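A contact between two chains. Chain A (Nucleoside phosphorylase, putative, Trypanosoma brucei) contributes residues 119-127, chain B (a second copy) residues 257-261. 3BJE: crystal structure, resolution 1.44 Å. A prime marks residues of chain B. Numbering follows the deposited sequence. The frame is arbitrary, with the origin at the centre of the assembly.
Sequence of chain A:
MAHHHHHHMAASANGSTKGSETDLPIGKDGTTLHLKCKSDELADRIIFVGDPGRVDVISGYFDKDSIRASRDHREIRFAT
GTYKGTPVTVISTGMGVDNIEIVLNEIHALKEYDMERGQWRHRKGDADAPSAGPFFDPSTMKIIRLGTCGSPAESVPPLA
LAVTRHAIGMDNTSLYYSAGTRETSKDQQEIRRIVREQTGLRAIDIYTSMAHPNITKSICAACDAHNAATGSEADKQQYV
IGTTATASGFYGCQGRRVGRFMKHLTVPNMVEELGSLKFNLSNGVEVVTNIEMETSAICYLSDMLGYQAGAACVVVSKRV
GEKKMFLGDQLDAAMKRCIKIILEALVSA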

ATOM      1  N   GLN A 119       1.486  23.903  18.284  1.00 22.78           N
ATOM      2  CA  GLN A 119       2.001  22.996  19.306  1.00 21.50           C
ATOM      3  C   GLN A 119       1.126  21.757  19.402  1.00 22.59           C
ATOM      4  O   GLN A 119      -0.064  21.810  19.092  1.00 22.71           O
ATOM      5  CB  GLN A 119       2.049  23.703  20.668  1.00 24.95           C
ATOM      6  CG  GLN A 119       0.712  24.314  21.106  1.00 26.78           C
ATOM      7  CD  GLN A 119       0.824  25.248  22.318  1.00 28.41           C
ATOM      8  OE1 GLN A 119       1.831  25.951  22.515  1.00 26.68           O
ATOM      9  NE2 GLN A 119      -0.234  25.275  23.125  1.00 34.10           N
ATOM     10  N   TRP A 120       1.734  20.653  19.828  1.00 21.54           N
ATOM     11  CA  TRP A 120       1.011  19.424  20.115  1.00 21.91           C
ATOM     12  C   TRP A 120       0.272  19.541  21.444  1.00 22.36           C
ATOM     13  O   TRP A 120       0.766  20.120  22.404  1.00 21.66           O
ATOM     14  CB  TRP A 120       1.962  18.216  20.112  1.00 21.97           C
ATOM     15  CG  TRP A 120       2.491  17.921  18.745  1.00 21.27           C
ATOM     16  CD1 TRP A 120       3.599  18.465  18.157  1.00 21.88           C
ATOM     17  CD2 TRP A 120       1.917  17.040  17.771  1.00 21.41           C
ATOM     18  NE1 TRP A 120       3.757  17.970  16.886  1.00 21.54           N
ATOM     19  CE2 TRP A 120       2.739  17.096  16.623  1.00 21.01           C
ATOM     20  CE3 TRP A 120       0.795  16.199  17.755  1.00 21.62           C
ATOM     21  CZ2 TRP A 120       2.471  16.364  15.476  1.00 20.62           C
ATOM     22  CZ3 TRP A 120       0.530  15.459  16.603  1.00 22.43           C
ATOM     23  CH2 TRP A 120       1.363  15.551  15.480  1.00 20.57           C
ATOM     24  N   ARG A 121      -0.929  18.987  21.480  1.00 22.29           N
ATOM     25  CA  ARG A 121      -1.759  19.038  22.665  1.00 21.91           C
ATOM     26  C   ARG A 121      -1.144  18.222  23.786  1.00 23.11           C
ATOM     27  O   ARG A 121      -0.485  17.215  23.536  1.00 24.42           O
ATOM     28  CB  ARG A 121      -3.147  18.490  22.332  1.00 22.62           C
ATOM     29  CG  ARG A 121      -3.913  19.323  21.299  1.00 22.10           C
ATOM     30  CD  ARG A 121      -5.305  18.763  21.023  1.00 21.23           C
ATOM     31  NE  ARG A 121      -5.891  19.435  19.871  1.00 24.30           N
ATOM     32  CZ  ARG A 121      -6.395  20.667  19.881  1.00 23.18           C
ATOM     33  NH1 ARG A 121      -6.429  21.386  20.998  1.00 24.11           N
ATOM     34  NH2 ARG A 121      -6.878  21.188  18.760  1.00 23.30           N
ATOM     35  N   HIS A 122      -1.364  18.652  25.027  1.00 22.87           N
ATOM     36  CA  HIS A 122      -0.858  17.926  26.179  1.00 23.57           C
ATOM     37  C   HIS A 122      -1.691  16.684  26.391  1.00 24.18           C
ATOM     38  O   HIS A 122      -2.880  16.655  26.061  1.00 23.61           O
ATOM     39  CB  HIS A 122      -0.949  18.742  27.473  1.00 23.93           C
ATOM     40  CG  HIS A 122      -0.280  20.073  27.408  1.00 23.92           C
ATOM     41  ND1 HIS A 122       1.060  20.217  27.134  1.00 27.35           N
ATOM     42  CD2 HIS A 122      -0.768  21.322  27.590  1.00 25.73           C
ATOM     43  CE1 HIS A 122       1.370  21.502  27.147  1.00 28.38           C
ATOM     44  NE2 HIS A 122       0.280  22.195  27.427  1.00 26.59           N
ATOM     45  N   ARG A 123      -1.054  15.680  26.979  1.00 25.02           N
ATOM     46  CA  ARG A 123      -1.742  14.508  27.495  1.00 24.78           C
ATOM     47  C   ARG A 123      -1.415  14.372  28.973  1.00 25.30           C
ATOM     48  O   ARG A 123      -0.370  14.837  29.432  1.00 22.79           O
ATOM     49  CB  ARG A 123      -1.274  13.265  26.773  1.00 25.13           C
ATOM     50  CG  ARG A 123      -1.704  13.171  25.339  1.00 23.44           C
ATOM     51  CD  ARG A 123      -1.243  11.861  24.818  1.00 21.98           C
ATOM     52  NE  ARG A 123      -1.655  11.577  23.449  1.00 21.53           N
ATOM     53  CZ  ARG A 123      -1.537  10.368  22.910  1.00 18.39           C
ATOM     54  NH1 ARG A 123      -1.093   9.348  23.639  1.00 19.50           N
ATOM     55  NH2 ARG A 123      -1.920  10.160  21.665  1.00 17.25           N
ATOM     56  N   LYS A 124      -2.308  13.727  29.713  1.00 25.54           N
ATOM     57  CA  LYS A 124      -2.093  13.514  31.142  1.00 28.25           C
ATOM     58  C   LYS A 124      -0.794  12.743  31.358  1.00 29.26           C
ATOM     59  O   LYS A 124      -0.516  11.769  30.663  1.00 30.72           O
ATOM     60  CB  LYS A 124      -3.280  12.781  31.768  1.00 29.62           C
ATOM     61  CG  LYS A 124      -4.525  13.655  31.865  1.00 33.27           C
ATOM     62  CD  LYS A 124      -5.536  13.121  32.870  1.00 35.71           C
ATOM     63  CE  LYS A 124      -6.718  14.078  33.020  1.00 35.94           C
ATOM     64  NZ  LYS A 124      -7.674  13.653  34.084  1.00 38.71           N
ATOM     65  N   GLY A 125       0.018  13.214  32.299  1.00 30.29           N
ATOM     66  CA  GLY A 125       1.316  12.598  32.573  1.00 31.54           C
ATOM     67  C   GLY A 125       2.503  13.238  31.868  1.00 31.09           C
ATOM     68  O   GLY A 125       3.647  12.943  32.206  1.00 32.59           O
ATOM     69  N   ASP A 126       2.258  14.105  30.890  1.00 29.06           N
ATOM     70  CA  ASP A 126       3.350  14.872  30.288  1.00 28.38           C
ATOM     71  C   ASP A 126       4.109  15.636  31.363  1.00 31.17           C
ATOM     72  O   ASP A 126       3.500  16.315  32.186  1.00 28.90           O
ATOM     73  CB  ASP A 126       2.830  15.864  29.249  1.00 26.66           C
ATOM     74  CG  ASP A 126       2.371  15.190  27.976  1.00 26.82           C
ATOM     75  OD1 ASP A 126       2.584  13.969  27.824  1.00 25.93           O
ATOM     76  OD2 ASP A 126       1.788  15.885  27.130  1.00 23.11           O
ATOM     77  N   ALA A 127       5.434  15.524  31.326  1.00 33.48           N
ATOM     78  CA  ALA A 127       6.313  16.137  32.313  1.00 36.02           C
ATOM     79  C   ALA A 127       6.040  17.625  32.471  1.00 37.62           C
ATOM     80  O   ALA A 127       5.619  18.072  33.537  1.00 39.58           O
ATOM     81  CB  ALA A 127       7.773  15.909  31.929  1.00 36.63           C
TER
ATOM     82  N   ARG B 257       9.318  12.517  11.700  1.00 17.50           N
ATOM     83  CA  ARG B 257       9.015  12.583  13.117  1.00 16.69           C
ATOM     84  C   ARG B 257       7.687  13.285  13.360  1.00 17.34           C
ATOM     85  O   ARG B 257       7.557  14.479  13.111  1.00 19.44           O
ATOM     86  CB  ARG B 257      10.120  13.358  13.828  1.00 19.69           C
ATOM     87  CG  ARG B 257      11.491  12.668  13.795  1.00 26.66           C
ATOM     88  CD  ARG B 257      12.273  13.047  12.535  1.00 37.09           C
ATOM     89  NE  ARG B 257      13.676  12.628  12.598  1.00 41.45           N
ATOM     90  CZ  ARG B 257      14.628  13.267  13.281  1.00 42.07           C
ATOM     91  NH1 ARG B 257      14.351  14.373  13.969  1.00 47.45           N
ATOM     92  NH2 ARG B 257      15.874  12.799  13.276  1.00 39.36           N
ATOM     93  N   VAL B 258       6.694  12.526  13.812  1.00 16.46           N
ATOM     94  CA  VAL B 258       5.320  13.031  13.944  1.00 14.99           C
ATOM     95  C   VAL B 258       4.750  12.783  15.343  1.00 16.51           C
ATOM     96  O   VAL B 258       4.528  11.651  15.730  1.00 16.58           O
ATOM     97  CB  VAL B 258       4.369  12.407  12.894  1.00 15.94           C
ATOM     98  CG1 VAL B 258       2.977  13.022  12.995  1.00 17.16           C
ATOM     99  CG2 VAL B 258       4.945  12.585  11.474  1.00 14.79           C
ATOM    100  N   GLY B 259       4.555  13.860  16.102  1.00 16.50           N
ATOM    101  CA  GLY B 259       3.860  13.787  17.375  1.00 14.61           C
ATOM    102  C   GLY B 259       4.297  12.662  18.279  1.00 15.47           C
ATOM    103  O   GLY B 259       5.486  12.482  18.560  1.00 16.70           O
ATOM    104  N   ARG B 260       3.319  11.888  18.722  1.00 15.96           N
ATOM    105  CA  ARG B 260       3.539  10.870  19.732  1.00 14.77           C
ATOM    106  C   ARG B 260       4.186   9.618  19.164  1.00 15.92           C
ATOM    107  O   ARG B 260       4.509   8.696  19.918  1.00 18.59           O
ATOM    108  CB  ARG B 260       2.216  10.505  20.405  1.00 16.01           C
ATOM    109  CG  ARG B 260       1.519  11.663  21.103  1.00 17.84           C
ATOM    110  CD  ARG B 260       2.226  12.074  22.385  1.00 19.38           C
ATOM    111  NE  ARG B 260       1.687  13.325  22.898  1.00 17.52           N
ATOM    112  CZ  ARG B 260       1.871  13.772  24.137  1.00 19.79           C
ATOM    113  NH1 ARG B 260       2.597  13.079  25.002  1.00 20.68           N
ATOM    114  NH2 ARG B 260       1.327  14.921  24.511  1.00 18.07           N
ATOM    115  N   PHE B 261       4.378   9.567  17.846  1.00 15.62           N
ATOM    116  CA  PHE B 261       5.095   8.452  17.226  1.00 15.89           C
ATOM    117  C   PHE B 261       6.613   8.599  17.294  1.00 16.61           C
ATOM    118  O   PHE B 261       7.357   7.614  17.256  1.00 16.91           O
ATOM    119  CB  PHE B 261       4.735   8.327  15.741  1.00 15.73           C
ATOM    120  CG  PHE B 261       3.405   7.696  15.463  1.00 14.40           C
ATOM    121  CD1 PHE B 261       3.065   6.471  16.010  1.00 15.48           C
ATOM    122  CD2 PHE B 261       2.522   8.291  14.573  1.00 14.82           C
ATOM    123  CE1 PHE B 261       1.860   5.882  15.706  1.00 14.18           C
ATOM    124  CE2 PHE B 261       1.326   7.701  14.263  1.00 16.63           C
ATOM    125  CZ  PHE B 261       0.990   6.490  14.843  1.00 15.81           C
TER
HETATM  126  O   HOH W   1      -0.185  15.274  21.655  1.00 21.15           O

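Residues 119-127 of chain A begin as a short strand, Gln119-Trp120, run on in extended conformation and reverse in a type II β turn from Arg123 to Asp126, closed by a hydrogen bond from Asp126 N to Arg123 O (3.1 Å). Gly125 occupies the turn position with phi 95°, where a CB would be jammed against the carbonyl oxygen of Lys124. The chain B segment has no regular secondary structure, but Phe261′ N donates to Val258′ O (3.0 Å), tightening the backbone around Gly259′ and Arg260′. The backbones come nearest at Trp120 and Gly259′, whose CA atoms lie 6.9 Å apart.

Here the CA-to-CB bond of Trp120 (chi1 m) points toward chain B, and its indole lies against Gly259′. The CA of Gly259′ sits 3.4 Å from the centroid of the Trp120 six-membered ring, almost on its normal, in a CH-π contact. Glycine suits the site twice over: its phi is positive, and an ideal CB would fall 2.6 Å from Trp120 CZ3. Val258′ CG1 adds an apolar contact to Trp120 CH2 (3.9 Å).

Arg260′ supplies the polar anchor and buries the most surface, 125 Å² of the 327 Å² total. Although its CA-to-CB bond points sideways, its long side chain brings the guanidinium to the turn. There Arg260′ NH1 donates to Asp126 OD1 (3.0 Å) and Arg260′ NH2 to Asp126 OD2 (2.8 Å), a two-pronged salt bridge, both bonds nearly linear. Arg260′ NH2 also donates to Arg121 O (3.1 Å), and a water links Arg121 O (2.7 Å) to Arg260′ NE (3.0 Å). Asp126 OD2 additionally accepts from Arg123 N (2.9 Å), tying the carboxylate to its own turn. Arg123 CG packs over one face of the Arg260′ guanidinium. The like-charged Arg123 NE and Arg260′ NE approach to 3.8 Å, while the Arg123 guanidinium is hydrogen-bonded elsewhere in the structure.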